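Local coordinates for protein folylpolyglutamate synthase/dihydrofolate synthase (Thermotoga maritima, PDB 1O5Z) that probably adds glutamate to dihydropteroate and to tetrahydrofolyl polyglutamates, spending ATP with magnesium as cofactor, in the making and lengthening of folates, at residues E309-L320 with V424-T432. Numbering follows the deposited sequence.
Sequences EILEKNGKMYIL and VGYVREFLT
At Leu-320 and Val-424, and again at Lys-313 and Leu-431, the hairpin of strands 309-313 and 316-320 comes nearest helix 424-432, whose axis passes 9.9 Å from that of strand 316-320 at 148° to its direction. Leu-431 meets Tyr-318 as a CH-pi contact: its CD1 stands over one ring face, 3.9 Å from the ring centroid, while CD2 reaches toward CE1 and CZ. Leu-431 CG lies anti to its carbonyl carbon (chi1 -82°), beside the backbone N, and with chi2 extended both methyls turn to the ring; Ile-408 of helix 404-409 touches the two residues as well. Toward the N-terminal end of the helix segment, Leu-320 sets CB against Val-424 CG1 at 3.8 Å and lays CD1 on the aliphatic part of Arg-428, 3.6 Å from its CG. The hairpin, closed by a type I' turn from Lys-313 to Lys-316, forms one border of the six-stranded mixed sheet of the Mur ligase glutamate-ligase domain; strand 316-320 pairs with the parallel strand 414-418, which leads into this helix. At the edge strand, Glu-309 and Arg-428 form a side-on salt bridge. Arg-428 NE donates to Glu-309 OE1 at 2.8 Å and Arg-428 NH2 to Glu-309 OE2 at 2.6 Å, each taken by a syn lone pair, with carboxylate and guanidinium only 16° from coplanar. Glu-309 OE1 also accepts from Gly-306 N. Arg-428 is extended from CG to NE, which carries its head across the flank of Leu-320 to the acid. Replacing it with a leucine would probably leave the buried Glu-309 carboxylate without its charge partner. Toward the turn, Leu-311 CD1 presses on Thr-432 CG2 at 3.3 Å, tight for two methyls, and Lys-313 slides past Leu-431 in the opposite direction. A water that donates to Thr-432 O is also held weakly by Lys-313 NZ.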
# COMPACT_ATOMS: atom_id res chain seq x y z
N GLU A 309 8.08 -6.85 -5.43
CA GLU A 309 7.72 -8.11 -4.87
C GLU A 309 8.34 -9.16 -5.74
O GLU A 309 8.08 -9.18 -6.94
CB GLU A 309 6.20 -8.29 -4.92
CG GLU A 309 5.73 -9.13 -3.79
CD GLU A 309 4.33 -9.61 -3.97
OE1 GLU A 309 3.58 -8.97 -4.73
OE2 GLU A 309 4.02 -10.64 -3.34
N ILE A 310 9.12 -10.04 -5.15
CA ILE A 310 9.68 -11.15 -5.88
C ILE A 310 8.99 -12.41 -5.42
O ILE A 310 9.01 -12.71 -4.23
CB ILE A 310 11.23 -11.26 -5.64
CG1 ILE A 310 11.95 -10.08 -6.28
CG2 ILE A 310 11.77 -12.57 -6.23
CD1 ILE A 310 12.19 -9.03 -5.37
N LEU A 311 8.42 -13.16 -6.36
CA LEU A 311 7.75 -14.41 -6.10
C LEU A 311 8.44 -15.50 -6.88
O LEU A 311 8.47 -15.44 -8.10
CB LEU A 311 6.30 -14.35 -6.61
CG LEU A 311 5.11 -14.12 -5.69
CD1 LEU A 311 3.83 -14.35 -6.52
CD2 LEU A 311 5.11 -15.02 -4.46
N GLU A 312 8.98 -16.50 -6.20
CA GLU A 312 9.46 -17.71 -6.85
C GLU A 312 8.27 -18.60 -7.04
O GLU A 312 7.59 -18.98 -6.09
CB GLU A 312 10.50 -18.45 -6.02
CG GLU A 312 11.93 -18.26 -6.50
CD GLU A 312 12.73 -19.56 -6.64
OE1 GLU A 312 12.42 -20.54 -5.90
OE2 GLU A 312 13.68 -19.60 -7.49
N LYS A 313 8.00 -18.95 -8.29
CA LYS A 313 6.89 -19.83 -8.63
C LYS A 313 7.50 -20.87 -9.54
O LYS A 313 8.05 -20.55 -10.59
CB LYS A 313 5.78 -19.02 -9.32
CG LYS A 313 4.62 -19.83 -9.83
CD LYS A 313 3.41 -19.79 -8.91
CE LYS A 313 3.39 -20.88 -7.87
NZ LYS A 313 1.98 -21.24 -7.48
N ASN A 314 7.45 -22.12 -9.10
CA ASN A 314 7.84 -23.24 -9.93
C ASN A 314 9.29 -23.14 -10.36
O ASN A 314 9.64 -23.56 -11.46
CB ASN A 314 6.89 -23.39 -11.15
CG ASN A 314 5.44 -23.67 -10.74
OD1 ASN A 314 5.19 -24.34 -9.73
ND2 ASN A 314 4.48 -23.15 -11.50
N GLY A 315 10.13 -22.58 -9.49
CA GLY A 315 11.56 -22.41 -9.80
C GLY A 315 11.90 -21.08 -10.48
O GLY A 315 13.05 -20.66 -10.45
N LYS A 316 10.92 -20.41 -11.06
CA LYS A 316 11.17 -19.19 -11.78
C LYS A 316 10.86 -18.00 -10.90
O LYS A 316 9.91 -18.06 -10.13
CB LYS A 316 10.33 -19.09 -13.05
CG LYS A 316 10.92 -18.04 -14.04
CD LYS A 316 9.87 -17.30 -14.87
CE LYS A 316 9.09 -18.29 -15.73
NZ LYS A 316 8.09 -17.69 -16.60
N MET A 317 11.68 -16.95 -11.01
CA MET A 317 11.47 -15.72 -10.27
C MET A 317 10.69 -14.77 -11.09
O MET A 317 10.96 -14.64 -12.28
CB MET A 317 12.74 -14.99 -9.95
CG MET A 317 13.72 -15.80 -9.28
SD MET A 317 14.46 -14.80 -7.98
CE MET A 317 13.27 -15.27 -6.70
N TYR A 318 9.79 -14.08 -10.41
CA TYR A 318 9.03 -12.96 -10.94
C TYR A 318 9.26 -11.74 -10.09
O TYR A 318 9.15 -11.80 -8.89
CB TYR A 318 7.56 -13.29 -10.91
CG TYR A 318 7.23 -14.40 -11.84
CD1 TYR A 318 7.20 -15.71 -11.39
CD2 TYR A 318 6.98 -14.13 -13.15
CE1 TYR A 318 6.94 -16.73 -12.26
CE2 TYR A 318 6.71 -15.15 -14.04
CZ TYR A 318 6.68 -16.43 -13.60
OH TYR A 318 6.44 -17.42 -14.51
N ILE A 319 9.59 -10.63 -10.73
CA ILE A 319 9.70 -9.35 -10.05
C ILE A 319 8.42 -8.60 -10.42
O ILE A 319 8.27 -8.16 -11.54
CB ILE A 319 10.97 -8.60 -10.46
CG1 ILE A 319 12.21 -9.46 -10.15
CG2 ILE A 319 11.08 -7.29 -9.68
CD1 ILE A 319 12.72 -10.40 -11.25
N LEU A 320 7.50 -8.53 -9.46
CA LEU A 320 6.22 -7.89 -9.67
C LEU A 320 6.38 -6.49 -9.13
O LEU A 320 6.57 -6.29 -7.94
CB LEU A 320 5.10 -8.63 -8.92
CG LEU A 320 5.00 -10.15 -9.25
CD1 LEU A 320 4.02 -10.89 -8.33
CD2 LEU A 320 4.68 -10.37 -10.69
N VAL A 424 0.04 -5.90 -13.01
CA VAL A 424 0.67 -6.63 -11.92
C VAL A 424 -0.33 -7.39 -11.02
O VAL A 424 -0.10 -8.51 -10.65
CB VAL A 424 1.57 -5.71 -11.13
CG1 VAL A 424 2.10 -6.44 -9.93
CG2 VAL A 424 2.73 -5.22 -12.03
N GLY A 425 -1.45 -6.78 -10.67
CA GLY A 425 -2.39 -7.42 -9.80
C GLY A 425 -2.98 -8.63 -10.47
O GLY A 425 -3.27 -9.62 -9.81
N TYR A 426 -3.18 -8.54 -11.78
CA TYR A 426 -3.76 -9.63 -12.55
C TYR A 426 -2.86 -10.83 -12.65
O TYR A 426 -3.26 -11.96 -12.42
CB TYR A 426 -4.03 -9.09 -13.94
CG TYR A 426 -4.72 -10.04 -14.91
CD1 TYR A 426 -6.11 -10.21 -14.93
CD2 TYR A 426 -3.97 -10.72 -15.86
CE1 TYR A 426 -6.68 -11.04 -15.85
CE2 TYR A 426 -4.54 -11.56 -16.75
CZ TYR A 426 -5.88 -11.71 -16.75
OH TYR A 426 -6.37 -12.55 -17.71
N VAL A 427 -1.63 -10.58 -12.99
CA VAL A 427 -0.60 -11.63 -13.04
C VAL A 427 -0.27 -12.24 -11.68
O VAL A 427 -0.08 -13.42 -11.55
CB VAL A 427 0.66 -11.04 -13.69
CG1 VAL A 427 1.86 -11.98 -13.51
CG2 VAL A 427 0.38 -10.74 -15.17
N ARG A 428 -0.17 -11.41 -10.65
CA ARG A 428 0.04 -11.89 -9.32
C ARG A 428 -1.08 -12.79 -8.94
O ARG A 428 -0.87 -13.81 -8.28
CB ARG A 428 0.07 -10.73 -8.35
CG ARG A 428 0.64 -11.10 -7.01
CD ARG A 428 0.42 -10.09 -5.94
NE ARG A 428 1.24 -10.48 -4.80
CZ ARG A 428 0.87 -11.39 -3.94
NH1 ARG A 428 -0.32 -11.91 -4.04
NH2 ARG A 428 1.66 -11.72 -2.94
N GLU A 429 -2.30 -12.43 -9.29
CA GLU A 429 -3.39 -13.26 -8.86
C GLU A 429 -3.26 -14.65 -9.50
O GLU A 429 -3.49 -15.67 -8.86
CB GLU A 429 -4.76 -12.67 -9.18
CG GLU A 429 -5.84 -13.40 -8.39
CD GLU A 429 -7.23 -12.91 -8.63
OE1 GLU A 429 -7.34 -11.89 -9.29
OE2 GLU A 429 -8.22 -13.57 -8.19
N PHE A 430 -2.89 -14.69 -10.75
CA PHE A 430 -2.85 -15.95 -11.43
C PHE A 430 -1.73 -16.79 -10.94
O PHE A 430 -1.86 -17.99 -10.79
CB PHE A 430 -2.77 -15.76 -12.91
CG PHE A 430 -3.14 -17.00 -13.65
CD1 PHE A 430 -4.46 -17.35 -13.81
CD2 PHE A 430 -2.15 -17.84 -14.16
CE1 PHE A 430 -4.81 -18.51 -14.47
CE2 PHE A 430 -2.49 -19.01 -14.83
CZ PHE A 430 -3.81 -19.34 -14.98
N LEU A 431 -0.61 -16.15 -10.69
CA LEU A 431 0.56 -16.82 -10.19
C LEU A 431 0.34 -17.44 -8.82
O LEU A 431 0.86 -18.52 -8.50
CB LEU A 431 1.71 -15.82 -10.11
CG LEU A 431 2.50 -15.53 -11.40
CD1 LEU A 431 3.56 -14.49 -11.14
CD2 LEU A 431 3.10 -16.81 -11.99
N THR A 432 -0.38 -16.72 -7.97
CA THR A 432 -0.59 -17.15 -6.61
C THR A 432 -1.84 -17.97 -6.46
O THR A 432 -1.93 -18.76 -5.55
CB THR A 432 -0.60 -15.95 -5.69
OG1 THR A 432 -1.51 -14.97 -6.18
CG2 THR A 432 0.77 -15.24 -5.72
O HOH W 1 0.80 -20.09 -4.59